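Local coordinates for RNA methyltransferase, TrmH family (Porphyromonas gingivalis, PDB 2I6D), which probably binds RNA and transfers methyl groups to it as a member of the knotted TrmH (SpoU) family of methyltransferases, at residues R44-V49 with V90-A95; P94-P99 with P159-N164. One frame throughout, in Å; residues are numbered along the deposited sequence. Where two conformers were deposited one is given.

Interaction 1. Residues R44-V49 with V90-A95; sequences RCRMLV and VFDLPA
C45 and F91 meet on one face of an antiparallel strand pair in the N-terminal domain, assigned to the MRM3-like substrate-binding family. They form a non-hydrogen-bonded pair: C45 CB packs on F91 CE1 at 3.7 Å. C45 SG is anti to its backbone N (chi1 -179°) and stands 5.0 Å from the centroid of the F91 ring, an oblique sulfur-aromatic contact. F91 CG lies beside its own backbone N (chi1 -67°), and the ring presents its edge to the R44 carbonyl. Across the neighbouring pair, M47, a selenomethionine, lays CB against CB of V90 at 4.0 Å on the other face, while its selenium turns off from the contact. Between these pairs the register slips by one residue in a classic beta bulge: R46 and M47 share V90 as partner. V90 O accepts a firm bond from R46 N (2.8 Å) and a weak, longer one from M47 N. V90 N returns a bond to M47 O, and D92 N closes the other end on R44 O at 2.8 Å. At the more exposed margin R44 and D92 lie alongside each other in the same sense, with R44 CB 3.6 Å from D92 OD2; their charged groups stay apart, and R44 NH1 instead pairs with D63. In the conformer given, R46 crosses D92 at about a right angle, the R46 guanidinium and the D92 carboxylate planes 78° apart; a water lies between R46 NH2 and D92 OD1, while R46 NH1 forms a salt bridge with E25. Strands 45-51 and 87-92 are the two inner strands of a four-stranded mixed sheet, flanked by strands 65-69 and 27-31; helix 7-15 lies over the V90 and M47 face, bringing F12 and L13 onto V90.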
loop_
_atom_site.group_PDB
_atom_site.type_symbol
_atom_site.label_atom_id
_atom_site.label_comp_id
_atom_site.label_asym_id
_atom_site.label_seq_id
_atom_site.Cartn_x
_atom_site.Cartn_y
_atom_site.Cartn_z
ATOM N N ARG A 44 -7.317 -12.062 -7.569
ATOM C CA ARG A 44 -7.498 -13.273 -8.340
ATOM C C ARG A 44 -6.420 -14.252 -7.923
ATOM O O ARG A 44 -5.250 -14.039 -8.209
ATOM C CB ARG A 44 -7.346 -12.953 -9.819
ATOM C CG ARG A 44 -8.224 -13.766 -10.741
ATOM C CD ARG A 44 -7.820 -15.206 -10.759
ATOM N NE ARG A 44 -8.553 -15.951 -11.783
ATOM C CZ ARG A 44 -8.403 -17.254 -12.013
ATOM N NH1 ARG A 44 -9.117 -17.845 -12.987
ATOM N NH2 ARG A 44 -7.537 -17.969 -11.283
ATOM N N CYS A 45 -6.821 -15.338 -7.278
ATOM C CA CYS A 45 -5.858 -16.331 -6.811
ATOM C C CYS A 45 -5.495 -17.349 -7.918
ATOM O O CYS A 45 -6.376 -17.970 -8.513
ATOM C CB CYS A 45 -6.383 -17.020 -5.552
ATOM S SG CYS A 45 -5.200 -18.234 -4.914
ATOM N N ARG A 46 -4.194 -17.478 -8.177
ATOM C CA ARG A 46 -3.591 -18.344 -9.193
ATOM C C ARG A 46 -3.173 -19.692 -8.580
ATOM O O ARG A 46 -3.228 -20.745 -9.214
ATOM C CB ARG A 46 -2.342 -17.593 -9.693
ATOM C CG ARG A 46 -1.596 -18.129 -10.908
ATOM C CD ARG A 46 -0.630 -17.040 -11.405
ATOM N NE ARG A 46 0.466 -17.557 -12.214
ATOM C CZ ARG A 46 1.312 -16.803 -12.913
ATOM N NH1 ARG A 46 2.276 -17.370 -13.630
ATOM N NH2 ARG A 46 1.191 -15.484 -12.910
HETATM N N MSE A 47 -2.684 -19.615 -7.343
HETATM C CA MSE A 47 -2.105 -20.762 -6.667
HETATM C C MSE A 47 -2.267 -20.600 -5.156
HETATM O O MSE A 47 -2.150 -19.493 -4.632
HETATM C CB MSE A 47 -0.629 -20.880 -7.041
HETATM C CG MSE A 47 0.159 -21.854 -6.203
HETATM SE SE MSE A 47 1.927 -22.245 -7.012
HETATM C CE MSE A 47 1.408 -23.799 -8.055
ATOM N N LEU A 48 -2.550 -21.708 -4.477
ATOM C CA LEU A 48 -2.719 -21.712 -3.022
ATOM C C LEU A 48 -2.065 -22.982 -2.500
ATOM O O LEU A 48 -2.427 -24.082 -2.891
ATOM C CB LEU A 48 -4.196 -21.653 -2.649
ATOM C CG LEU A 48 -4.506 -21.519 -1.162
ATOM C CD1 LEU A 48 -3.966 -20.184 -0.601
ATOM C CD2 LEU A 48 -6.014 -21.628 -0.935
ATOM N N VAL A 49 -1.084 -22.819 -1.626
ATOM C CA VAL A 49 -0.247 -23.935 -1.169
ATOM C C VAL A 49 -0.294 -23.894 0.355
ATOM O O VAL A 49 -0.061 -22.839 0.959
ATOM C CB VAL A 49 1.176 -23.712 -1.663
ATOM C CG1 VAL A 49 2.142 -24.625 -1.003
ATOM C CG2 VAL A 49 1.228 -23.920 -3.182
ATOM N N VAL A 90 -0.702 -17.186 -4.304
ATOM C CA VAL A 90 -0.205 -16.345 -5.362
ATOM C C VAL A 90 -1.436 -15.687 -5.985
ATOM O O VAL A 90 -2.379 -16.388 -6.384
ATOM C CB VAL A 90 0.587 -17.130 -6.425
ATOM C CG1 VAL A 90 0.980 -16.172 -7.570
ATOM C CG2 VAL A 90 1.867 -17.761 -5.810
ATOM N N PHE A 91 -1.425 -14.358 -6.043
ATOM C CA PHE A 91 -2.511 -13.583 -6.641
ATOM C C PHE A 91 -2.010 -12.863 -7.859
ATOM O O PHE A 91 -0.818 -12.527 -7.941
ATOM C CB PHE A 91 -3.007 -12.511 -5.671
ATOM C CG PHE A 91 -3.678 -13.059 -4.444
ATOM C CD1 PHE A 91 -4.944 -13.652 -4.518
ATOM C CD2 PHE A 91 -3.069 -12.933 -3.203
ATOM C CE1 PHE A 91 -5.574 -14.155 -3.362
ATOM C CE2 PHE A 91 -3.706 -13.404 -2.037
ATOM C CZ PHE A 91 -4.957 -14.021 -2.129
ATOM N N ASP A 92 -2.925 -12.585 -8.794
ATOM C CA ASP A 92 -2.643 -11.698 -9.893
ATOM C C ASP A 92 -2.395 -10.283 -9.395
ATOM O O ASP A 92 -3.147 -9.749 -8.561
ATOM C CB ASP A 92 -3.840 -11.642 -10.847
ATOM C CG ASP A 92 -3.955 -12.865 -11.736
ATOM O OD1 ASP A 92 -3.077 -13.761 -11.687
ATOM O OD2 ASP A 92 -4.939 -12.901 -12.498
ATOM N N LEU A 93 -1.352 -9.668 -9.935
ATOM C CA LEU A 93 -1.123 -8.252 -9.769
ATOM C C LEU A 93 -2.293 -7.534 -10.460
ATOM O O LEU A 93 -2.613 -7.851 -11.608
ATOM C CB LEU A 93 0.208 -7.921 -10.445
ATOM C CG LEU A 93 1.163 -6.856 -9.936
ATOM C CD1 LEU A 93 1.449 -7.023 -8.470
ATOM C CD2 LEU A 93 2.457 -6.945 -10.733
ATOM N N PRO A 94 -2.968 -6.604 -9.756
ATOM C CA PRO A 94 -4.103 -5.891 -10.322
ATOM C C PRO A 94 -3.709 -5.240 -11.631
ATOM O O PRO A 94 -2.586 -4.750 -11.763
ATOM C CB PRO A 94 -4.408 -4.808 -9.284
ATOM C CG PRO A 94 -3.861 -5.297 -8.047
ATOM C CD PRO A 94 -2.700 -6.196 -8.370
ATOM N N ALA A 95 -4.610 -5.283 -12.599
ATOM C CA ALA A 95 -4.322 -4.764 -13.911
ATOM C C ALA A 95 -4.111 -3.274 -13.730
ATOM O O ALA A 95 -5.085 -2.515 -13.694
ATOM C CB ALA A 95 -5.483 -5.047 -14.856
HETATM O O HOH W 1 -5.844 -9.820 -8.624
HETATM O O HOH W 2 -0.747 -13.978 -12.830
#

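Interaction 2. Residues P94-P99 with P159-N164; sequences PAEPEP and PTPLKN
T160 points into the linking chain, its methyl CG2 lying against the backbone from P97 O to P99 CA and its hydroxyl beside the P97 ring. Residues 159-161 are the end of strand 158-161, an outermost strand of the parallel sheet in the knotted SPOUT-type methyltransferase domain; residues 94-99 have no regular structure and belong to the connection that brings the chain into that domain from the N-terminal one. The two segments run 82° apart, and no direct hydrogen bond joins them. With CG2 anti to its backbone N, T160 sets this methyl 3.4 Å from P97 O and 3.8 Å from P99 CA. OG1, the other branch, lies beside the backbone N and meets P97 CG at 3.6 Å as the two side chains pass alongside in opposite senses. Farther along, the P99 ring and L162 cross obliquely, with P99 CB 3.7 Å from L162 CD2; W133 of the adjacent strand 131-134 touches P99, T160 and L162 and so backs this apolar patch. On the exposed side, the extended E96 side chain brings its carboxylate over to the P161 ring, with E96 OE2 3.8 Å from P161 CG. The nearby charges of E96, E98 and K163 do not pair directly: K163 NZ is 5.3 Å from E98 OE2, and a water that donates to this carboxylate oxygen accepts from the ammonium group. Just past the strand, N164 caps helix 165-174 through a bond from D167 N to its OD1. A second water bridges the backbones, donating to P97 O at 2.7 Å and to P161 O at 3.1 Å.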
loop_
_atom_site.group_PDB
_atom_site.type_symbol
_atom_site.label_atom_id
_atom_site.label_comp_id
_atom_site.label_asym_id
_atom_site.label_seq_id
_atom_site.Cartn_x
_atom_site.Cartn_y
_atom_site.Cartn_z
ATOM N N PRO A 94 -2.968 -6.604 -9.756
ATOM C CA PRO A 94 -4.103 -5.891 -10.322
ATOM C C PRO A 94 -3.709 -5.240 -11.631
ATOM O O PRO A 94 -2.586 -4.750 -11.763
ATOM C CB PRO A 94 -4.408 -4.808 -9.284
ATOM C CG PRO A 94 -3.861 -5.297 -8.047
ATOM C CD PRO A 94 -2.700 -6.196 -8.370
ATOM N N ALA A 95 -4.610 -5.283 -12.599
ATOM C CA ALA A 95 -4.322 -4.764 -13.911
ATOM C C ALA A 95 -4.111 -3.274 -13.730
ATOM O O ALA A 95 -5.085 -2.515 -13.694
ATOM C CB ALA A 95 -5.483 -5.047 -14.856
ATOM N N GLU A 96 -2.839 -2.876 -13.608
ATOM C CA GLU A 96 -2.442 -1.515 -13.188
ATOM C C GLU A 96 -3.396 -0.384 -13.597
ATOM O O GLU A 96 -3.522 -0.044 -14.778
ATOM C CB GLU A 96 -0.995 -1.208 -13.582
ATOM C CG GLU A 96 -0.346 -0.111 -12.738
ATOM C CD GLU A 96 1.169 -0.224 -12.685
ATOM O OE1 GLU A 96 1.850 0.629 -13.299
ATOM O OE2 GLU A 96 1.678 -1.162 -12.032
ATOM N N PRO A 97 -4.062 0.214 -12.598
ATOM C CA PRO A 97 -5.194 1.075 -12.902
ATOM C C PRO A 97 -4.822 2.535 -13.193
ATOM O O PRO A 97 -3.762 3.016 -12.771
ATOM C CB PRO A 97 -6.041 0.973 -11.634
ATOM C CG PRO A 97 -5.020 0.800 -10.520
ATOM C CD PRO A 97 -3.802 0.129 -11.146
ATOM N N GLU A 98 -5.683 3.199 -13.955
ATOM C CA GLU A 98 -5.724 4.643 -13.970
ATOM C C GLU A 98 -5.853 5.089 -12.510
ATOM O O GLU A 98 -6.561 4.438 -11.721
ATOM C CB GLU A 98 -6.959 5.116 -14.730
ATOM C CG GLU A 98 -6.693 5.900 -15.967
ATOM C CD GLU A 98 -5.718 7.024 -15.748
ATOM O OE1 GLU A 98 -6.004 7.927 -14.909
ATOM O OE2 GLU A 98 -4.669 6.991 -16.433
ATOM N N PRO A 99 -5.134 6.155 -12.117
ATOM C CA PRO A 99 -5.399 6.660 -10.766
ATOM C C PRO A 99 -6.814 7.228 -10.673
ATOM O O PRO A 99 -7.275 7.905 -11.599
ATOM C CB PRO A 99 -4.380 7.789 -10.605
ATOM C CG PRO A 99 -4.015 8.188 -11.982
ATOM C CD PRO A 99 -4.074 6.924 -12.793
ATOM N N PRO A 159 -4.124 0.405 -4.228
ATOM C CA PRO A 159 -2.892 1.156 -4.420
ATOM C C PRO A 159 -2.577 1.364 -5.901
ATOM O O PRO A 159 -2.779 0.442 -6.694
ATOM C CB PRO A 159 -1.865 0.284 -3.726
ATOM C CG PRO A 159 -2.369 -1.165 -3.989
ATOM C CD PRO A 159 -3.902 -1.055 -4.189
ATOM N N THR A 160 -2.078 2.540 -6.274
ATOM C CA THR A 160 -1.897 2.847 -7.685
ATOM C C THR A 160 -0.511 3.400 -7.933
ATOM O O THR A 160 -0.250 4.539 -7.626
ATOM C CB THR A 160 -2.973 3.848 -8.217
ATOM O OG1 THR A 160 -4.283 3.288 -8.027
ATOM C CG2 THR A 160 -2.778 4.099 -9.726
ATOM N N PRO A 161 0.398 2.572 -8.480
ATOM C CA PRO A 161 1.685 3.145 -8.907
ATOM C C PRO A 161 1.454 4.130 -10.056
ATOM O O PRO A 161 0.782 3.787 -11.040
ATOM C CB PRO A 161 2.474 1.917 -9.388
ATOM C CG PRO A 161 1.738 0.726 -8.786
ATOM C CD PRO A 161 0.319 1.113 -8.702
ATOM N N LEU A 162 1.996 5.338 -9.960
ATOM C CA LEU A 162 1.752 6.338 -10.990
ATOM C C LEU A 162 2.822 6.304 -12.060
ATOM O O LEU A 162 3.983 6.043 -11.759
ATOM C CB LEU A 162 1.673 7.750 -10.405
ATOM C CG LEU A 162 0.614 8.075 -9.349
ATOM C CD1 LEU A 162 0.675 9.541 -8.991
ATOM C CD2 LEU A 162 -0.765 7.755 -9.881
ATOM N N LYS A 163 2.413 6.555 -13.307
ATOM C CA LYS A 163 3.329 6.675 -14.431
ATOM C C LYS A 163 4.042 8.031 -14.392
ATOM O O LYS A 163 5.264 8.133 -14.628
ATOM C CB LYS A 163 2.562 6.595 -15.756
ATOM C CG LYS A 163 1.965 5.254 -16.120
ATOM C CD LYS A 163 1.453 5.297 -17.563
ATOM C CE LYS A 163 0.599 4.081 -17.889
ATOM N NZ LYS A 163 -0.435 3.857 -16.831
ATOM N N ASN A 164 3.264 9.081 -14.147
ATOM C CA ASN A 164 3.785 10.447 -14.220
ATOM C C ASN A 164 3.036 11.234 -13.175
ATOM O O ASN A 164 1.959 11.778 -13.454
ATOM C CB ASN A 164 3.565 11.062 -15.602
ATOM C CG ASN A 164 4.249 12.453 -15.774
ATOM O OD1 ASN A 164 4.527 13.175 -14.812
ATOM N ND2 ASN A 164 4.485 12.824 -17.022
HETATM O O HOH W 3 -1.441 4.328 -13.154
HETATM O O HOH W 4 -2.807 4.938 -16.314
#

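Overall arrangement
The two contacts follow one another along the chain: residues 90-95 leave the N-terminal sheet in interaction 1, and P94 and A95 begin the segment that reaches the methyltransferase domain in interaction 2. Their centres lie 18 Å apart. Interaction 1 joins two inner strands of a mixed sheet through backbone hydrogen bonds, with buried side chains on both faces. Interaction 2 sets an irregular, proline-rich linker against an outermost strand of the parallel sheet, relying on van der Waals contacts and bridging waters. Interaction 1 is the more buried, with four of its seven touching residues buried against two of eight in interaction 2; both have charged side chains at the margin.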